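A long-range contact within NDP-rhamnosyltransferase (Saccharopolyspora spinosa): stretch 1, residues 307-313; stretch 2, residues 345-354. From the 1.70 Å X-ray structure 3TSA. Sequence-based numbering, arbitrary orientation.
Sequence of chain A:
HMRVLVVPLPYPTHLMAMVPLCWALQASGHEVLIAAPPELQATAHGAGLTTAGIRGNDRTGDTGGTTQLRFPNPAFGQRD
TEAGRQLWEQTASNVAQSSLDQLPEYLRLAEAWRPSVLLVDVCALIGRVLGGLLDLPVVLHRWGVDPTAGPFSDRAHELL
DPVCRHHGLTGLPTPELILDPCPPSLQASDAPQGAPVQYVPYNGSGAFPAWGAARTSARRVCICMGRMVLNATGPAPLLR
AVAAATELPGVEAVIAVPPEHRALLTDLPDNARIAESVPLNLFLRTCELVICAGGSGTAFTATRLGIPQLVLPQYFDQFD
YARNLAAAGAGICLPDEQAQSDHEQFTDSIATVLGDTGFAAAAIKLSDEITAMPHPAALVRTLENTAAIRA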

ATOM      1  N   ILE A 307      -0.087 -23.708   8.463  1.00 14.11           N
ATOM      2  CA  ILE A 307       1.020 -24.458   7.839  1.00 12.63           C
ATOM      3  C   ILE A 307       2.144 -24.639   8.893  1.00 13.45           C
ATOM      4  O   ILE A 307       2.672 -23.667   9.421  1.00 13.09           O
ATOM      5  N   PRO A 308       2.477 -25.897   9.192  1.00 13.43           N
ATOM      6  CA  PRO A 308       3.532 -26.064  10.202  1.00 13.02           C
ATOM      7  C   PRO A 308       4.895 -25.639   9.684  1.00 14.47           C
ATOM      8  O   PRO A 308       5.129 -25.522   8.488  1.00 12.12           O
ATOM      9  N   GLN A 309       5.820 -25.417  10.625  1.00 12.70           N
ATOM     10  CA  GLN A 309       7.118 -24.887  10.297  1.00 12.90           C
ATOM     11  C   GLN A 309       8.217 -25.681  10.945  1.00 13.49           C
ATOM     12  O   GLN A 309       8.093 -26.183  12.053  1.00 13.49           O
ATOM     13  N   LEU A 310       9.297 -25.777  10.194  1.00 11.67           N
ATOM     14  CA  LEU A 310      10.575 -26.288  10.746  1.00 13.03           C
ATOM     15  C   LEU A 310      11.449 -25.015  10.872  1.00 13.23           C
ATOM     16  O   LEU A 310      11.737 -24.391   9.867  1.00 14.36           O
ATOM     17  N   VAL A 311      11.894 -24.696  12.100  1.00 11.98           N
ATOM     18  CA  VAL A 311      12.406 -23.368  12.384  1.00 12.08           C
ATOM     19  C   VAL A 311      13.886 -23.498  12.730  1.00 12.45           C
ATOM     20  O   VAL A 311      14.254 -24.357  13.518  1.00 14.07           O
ATOM     21  N   LEU A 312      14.702 -22.733  12.032  1.00 11.02           N
ATOM     22  CA  LEU A 312      16.159 -22.698  12.351  1.00 11.36           C
ATOM     23  C   LEU A 312      16.474 -21.344  12.891  1.00 10.88           C
ATOM     24  O   LEU A 312      17.000 -20.460  12.220  1.00 12.11           O
ATOM     25  N   PRO A 313      16.214 -21.118  14.204  1.00 10.76           N
ATOM     26  CA  PRO A 313      16.406 -19.765  14.712  1.00 11.68           C
ATOM     27  C   PRO A 313      17.888 -19.314  14.709  1.00 12.88           C
ATOM     28  O   PRO A 313      18.784 -20.177  14.821  1.00 12.51           O
ATOM     29  N   GLN A 345      19.265 -35.459  11.085  1.00 17.44           N
ATOM     30  CA  GLN A 345      18.230 -34.998  12.001  1.00 19.98           C
ATOM     31  C   GLN A 345      17.272 -34.022  11.261  1.00 18.57           C
ATOM     32  O   GLN A 345      16.045 -34.081  11.444  1.00 17.54           O
ATOM     33  N   PHE A 346      17.863 -33.161  10.427  1.00 15.94           N
ATOM     34  CA  PHE A 346      17.100 -32.151   9.646  1.00 15.07           C
ATOM     35  C   PHE A 346      16.137 -32.865   8.684  1.00 15.13           C
ATOM     36  O   PHE A 346      14.907 -32.599   8.670  1.00 14.73           O
ATOM     37  N   THR A 347      16.692 -33.829   7.924  1.00 15.33           N
ATOM     38  CA  THR A 347      15.885 -34.639   7.008  1.00 15.94           C
ATOM     39  C   THR A 347      14.797 -35.388   7.760  1.00 15.41           C
ATOM     40  O   THR A 347      13.625 -35.395   7.299  1.00 14.21           O
ATOM     41  N   ASP A 348      15.156 -35.996   8.897  1.00 15.97           N
ATOM     42  CA  ASP A 348      14.204 -36.795   9.654  1.00 16.23           C
ATOM     43  C   ASP A 348      13.064 -35.868  10.167  1.00 16.87           C
ATOM     44  O   ASP A 348      11.876 -36.284  10.202  1.00 17.62           O
ATOM     45  N   SER A 349      13.410 -34.618  10.445  1.00 15.30           N
ATOM     46  CA  SER A 349      12.409 -33.661  10.982  1.00 15.55           C
ATOM     47  C   SER A 349      11.386 -33.326   9.896  1.00 15.27           C
ATOM     48  O   SER A 349      10.185 -33.193  10.156  1.00 15.90           O
ATOM     49  N   ILE A 350      11.862 -33.109   8.697  1.00 14.27           N
ATOM     50  CA  ILE A 350      10.951 -32.860   7.584  1.00 14.80           C
ATOM     51  C   ILE A 350      10.023 -34.030   7.367  1.00 15.94           C
ATOM     52  O   ILE A 350       8.798 -33.853   7.295  1.00 15.45           O
ATOM     53  N   ALA A 351      10.589 -35.233   7.311  1.00 16.24           N
ATOM     54  CA  ALA A 351       9.787 -36.443   7.149  1.00 16.27           C
ATOM     55  C   ALA A 351       8.754 -36.592   8.267  1.00 16.89           C
ATOM     56  O   ALA A 351       7.638 -36.998   7.984  1.00 16.94           O
ATOM     57  N   THR A 352       9.077 -36.222   9.510  1.00 14.51           N
ATOM     58  CA  THR A 352       8.221 -36.454  10.641  1.00 15.26           C
ATOM     59  C   THR A 352       6.957 -35.538  10.453  1.00 14.32           C
ATOM     60  O   THR A 352       5.849 -35.963  10.694  1.00 16.09           O
ATOM     61  N   VAL A 353       7.174 -34.282  10.124  1.00 14.15           N
ATOM     62  CA  VAL A 353       6.056 -33.360   9.876  1.00 14.99           C
ATOM     63  C   VAL A 353       5.168 -33.815   8.701  1.00 16.29           C
ATOM     64  O   VAL A 353       3.923 -33.870   8.834  1.00 17.08           O
ATOM     65  N   LEU A 354       5.795 -34.177   7.577  1.00 17.35           N
ATOM     66  CA  LEU A 354       5.072 -34.660   6.396  1.00 17.44           C
ATOM     67  C   LEU A 354       4.309 -35.982   6.701  1.00 18.41           C
ATOM     68  O   LEU A 354       3.332 -36.338   5.983  1.00 21.98           O
TER

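Packing of strand 309-311 and its flanking residues against helix 345-354 in the NDP-rhamnosyltransferase. The strand and helix axes run nearly antiparallel, at 159°, and approach to 9.5 Å, with apolar side chains from both stretches filling the space between. The contact is apolar: no hydrogen bond crosses it, and 292 Å² of surface is buried, both sides summed. Every second residue of stretch 1 faces the helix, in the strand and on its flanks: Pro308, Leu310 and Leu312 direct their CA-to-CB bonds toward the helix, whereas Gln309 points away and Val311 is out of reach. Along the helix, Phe346, Ser349, Ile350 and Val353 recur at intervals of three and four residues and so line one side.

Leu310 is the centre of the contact, with 83 Å² covered. Its chi1 is t (-153°) and its chi2 t (-176°), an extended chain that carries CD1 into the space between three helix residues: Leu310 CD1 lies 3.4 Å from Ile350 CG1, 3.5 Å from Phe346 CE1 and 4.0 Å from Ser349 CB. The CA atoms of Leu310 and Ile350 are 7.3 Å apart, close enough for such a reach to fill the gap. Ile350 (chi1 m, chi2 t) leaves its backbone sideways and offers CG1 to the leucine.

Phe346 also starts sideways, but chi1 t (-163°) brings its ring nearer the strand. With chi2 at -25°, the ring meets both leucines obliquely: CE1 approaches Leu310 CD1, while Phe346 CE2 lies 3.7 Å from Leu312 CD2. Leu312 adopts chi1 m and chi2 p (-63°, 62°), placing CD2 beside the ring and extending the apolar layer toward the N-terminal part of the helix segment.

At the other end, Pro308 packs on Val353, with Pro308 CG 3.6 Å from Val353 CG1 and the two CA atoms 7.7 Å apart. The proline ring has a C-gamma endo pucker; Val353, with chi1 t (179°), points toward the strand and meets it through a methyl group.

Ser349 is the polar residue among the four helix residues in contact. Its chi1 m (-70°) turns the hydroxyl back along the helix, where Ser349 OG donates a hydrogen bond to Gln345 O at 2.9 Å. The hydroxyl thus finds a backbone partner one turn earlier, and CB is the atom closest to Leu310. Thr352, exposed and beyond reach of the strand, repeats the arrangement: with chi1 m (-75°), Thr352 OG1 donates to Asp348 O at 2.9 Å.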

ATOM      1  CB  ILE A 307       1.577 -23.715   6.654  1.00 10.96           C
ATOM      2  CG1 ILE A 307       0.521 -23.313   5.588  1.00 14.78           C
ATOM      3  CG2 ILE A 307       2.682 -24.591   5.943  1.00 12.72           C
ATOM      4  CD1 ILE A 307      -0.313 -24.470   5.135  1.00 17.15           C
ATOM      5  CB  PRO A 308       3.530 -27.547  10.526  1.00 14.57           C
ATOM      6  CG  PRO A 308       2.906 -28.219   9.395  1.00 14.49           C
ATOM      7  CD  PRO A 308       1.945 -27.182   8.718  1.00 14.95           C
ATOM      8  CB  GLN A 309       7.292 -23.402  10.717  1.00 13.81           C
ATOM      9  CG  GLN A 309       6.210 -22.494  10.106  1.00 13.61           C
ATOM     10  CD  GLN A 309       5.448 -21.752  11.155  1.00 18.03           C
ATOM     11  OE1 GLN A 309       4.230 -21.907  11.289  1.00 16.87           O
ATOM     12  NE2 GLN A 309       6.154 -20.973  11.937  1.00 11.10           N
ATOM     13  CB  LEU A 310      11.151 -27.188   9.703  1.00 13.65           C
ATOM     14  CG  LEU A 310      12.076 -28.324  10.179  1.00 21.04           C
ATOM     15  CD1 LEU A 310      12.743 -29.173   9.095  1.00 16.19           C
ATOM     16  CD2 LEU A 310      12.883 -28.089  11.355  1.00 23.69           C
ATOM     17  CB  VAL A 311      11.679 -22.701  13.559  1.00 11.21           C
ATOM     18  CG1 VAL A 311      12.078 -21.201  13.597  1.00 12.85           C
ATOM     19  CG2 VAL A 311      10.113 -22.764  13.358  1.00 14.15           C
ATOM     20  CB  LEU A 312      16.931 -22.976  11.067  1.00 13.06           C
ATOM     21  CG  LEU A 312      16.843 -24.321  10.283  1.00 19.67           C
ATOM     22  CD1 LEU A 312      15.525 -24.631   9.773  1.00 22.33           C
ATOM     23  CD2 LEU A 312      17.741 -24.090   9.051  1.00 26.62           C
ATOM     24  CB  PRO A 313      15.929 -19.906  16.185  1.00 13.29           C
ATOM     25  CG  PRO A 313      16.189 -21.417  16.538  1.00 10.71           C
ATOM     26  CD  PRO A 313      15.784 -22.078  15.232  1.00 11.37           C
ATOM     27  CB  GLN A 345      18.884 -34.319  13.227  1.00 21.26           C
ATOM     28  CG  GLN A 345      17.852 -33.561  14.120  1.00 26.70           C
ATOM     29  CD  GLN A 345      18.525 -32.888  15.373  1.00 30.84           C
ATOM     30  OE1 GLN A 345      19.701 -33.166  15.728  1.00 30.87           O
ATOM     31  NE2 GLN A 345      17.772 -32.026  16.025  1.00 33.87           N
ATOM     32  CB  PHE A 346      18.109 -31.256   8.955  1.00 16.09           C
ATOM     33  CG  PHE A 346      17.589 -29.921   8.440  1.00 14.02           C
ATOM     34  CD1 PHE A 346      16.239 -29.737   8.115  1.00 17.04           C
ATOM     35  CD2 PHE A 346      18.479 -28.838   8.313  1.00 15.28           C
ATOM     36  CE1 PHE A 346      15.814 -28.501   7.654  1.00 13.32           C
ATOM     37  CE2 PHE A 346      18.069 -27.595   7.835  1.00 16.43           C
ATOM     38  CZ  PHE A 346      16.686 -27.420   7.507  1.00 11.68           C
ATOM     39  CB  THR A 347      16.865 -35.645   6.286  1.00 15.42           C
ATOM     40  OG1 THR A 347      17.731 -34.816   5.487  1.00 20.27           O
ATOM     41  CG2 THR A 347      16.087 -36.463   5.349  1.00 21.25           C
ATOM     42  CB  ASP A 348      14.899 -37.533  10.834  1.00 20.67           C
ATOM     43  CG  ASP A 348      15.675 -38.752  10.390  1.00 24.41           C
ATOM     44  OD1 ASP A 348      15.603 -39.132   9.249  1.00 24.22           O
ATOM     45  OD2 ASP A 348      16.413 -39.316  11.218  1.00 32.00           O
ATOM     46  CB  SER A 349      13.074 -32.370  11.435  1.00 15.26           C
ATOM     47  OG  SER A 349      13.833 -32.589  12.594  1.00 16.23           O
ATOM     48  CB  ILE A 350      11.733 -32.599   6.254  1.00 13.54           C
ATOM     49  CG1 ILE A 350      12.556 -31.292   6.387  1.00 13.29           C
ATOM     50  CG2 ILE A 350      10.701 -32.457   5.077  1.00 13.35           C
ATOM     51  CD1 ILE A 350      13.518 -31.020   5.190  1.00 16.12           C
ATOM     52  CB  ALA A 351      10.697 -37.726   7.090  1.00 18.22           C
ATOM     53  CB  THR A 352       8.926 -36.042  11.926  1.00 16.10           C
ATOM     54  OG1 THR A 352       9.908 -37.056  12.240  1.00 16.44           O
ATOM     55  CG2 THR A 352       7.939 -35.992  13.043  1.00 13.85           C
ATOM     56  CB  VAL A 353       6.556 -31.871   9.659  1.00 14.14           C
ATOM     57  CG1 VAL A 353       5.321 -30.928   9.376  1.00 15.52           C
ATOM     58  CG2 VAL A 353       7.271 -31.388  10.885  1.00 15.90           C
ATOM     59  CB  LEU A 354       5.994 -34.860   5.173  1.00 16.12           C
ATOM     60  CG  LEU A 354       6.715 -33.595   4.628  1.00 15.46           C
ATOM     61  CD1 LEU A 354       7.666 -33.955   3.483  1.00 14.87           C
ATOM     62  CD2 LEU A 354       5.728 -32.452   4.204  1.00 16.95           C
TER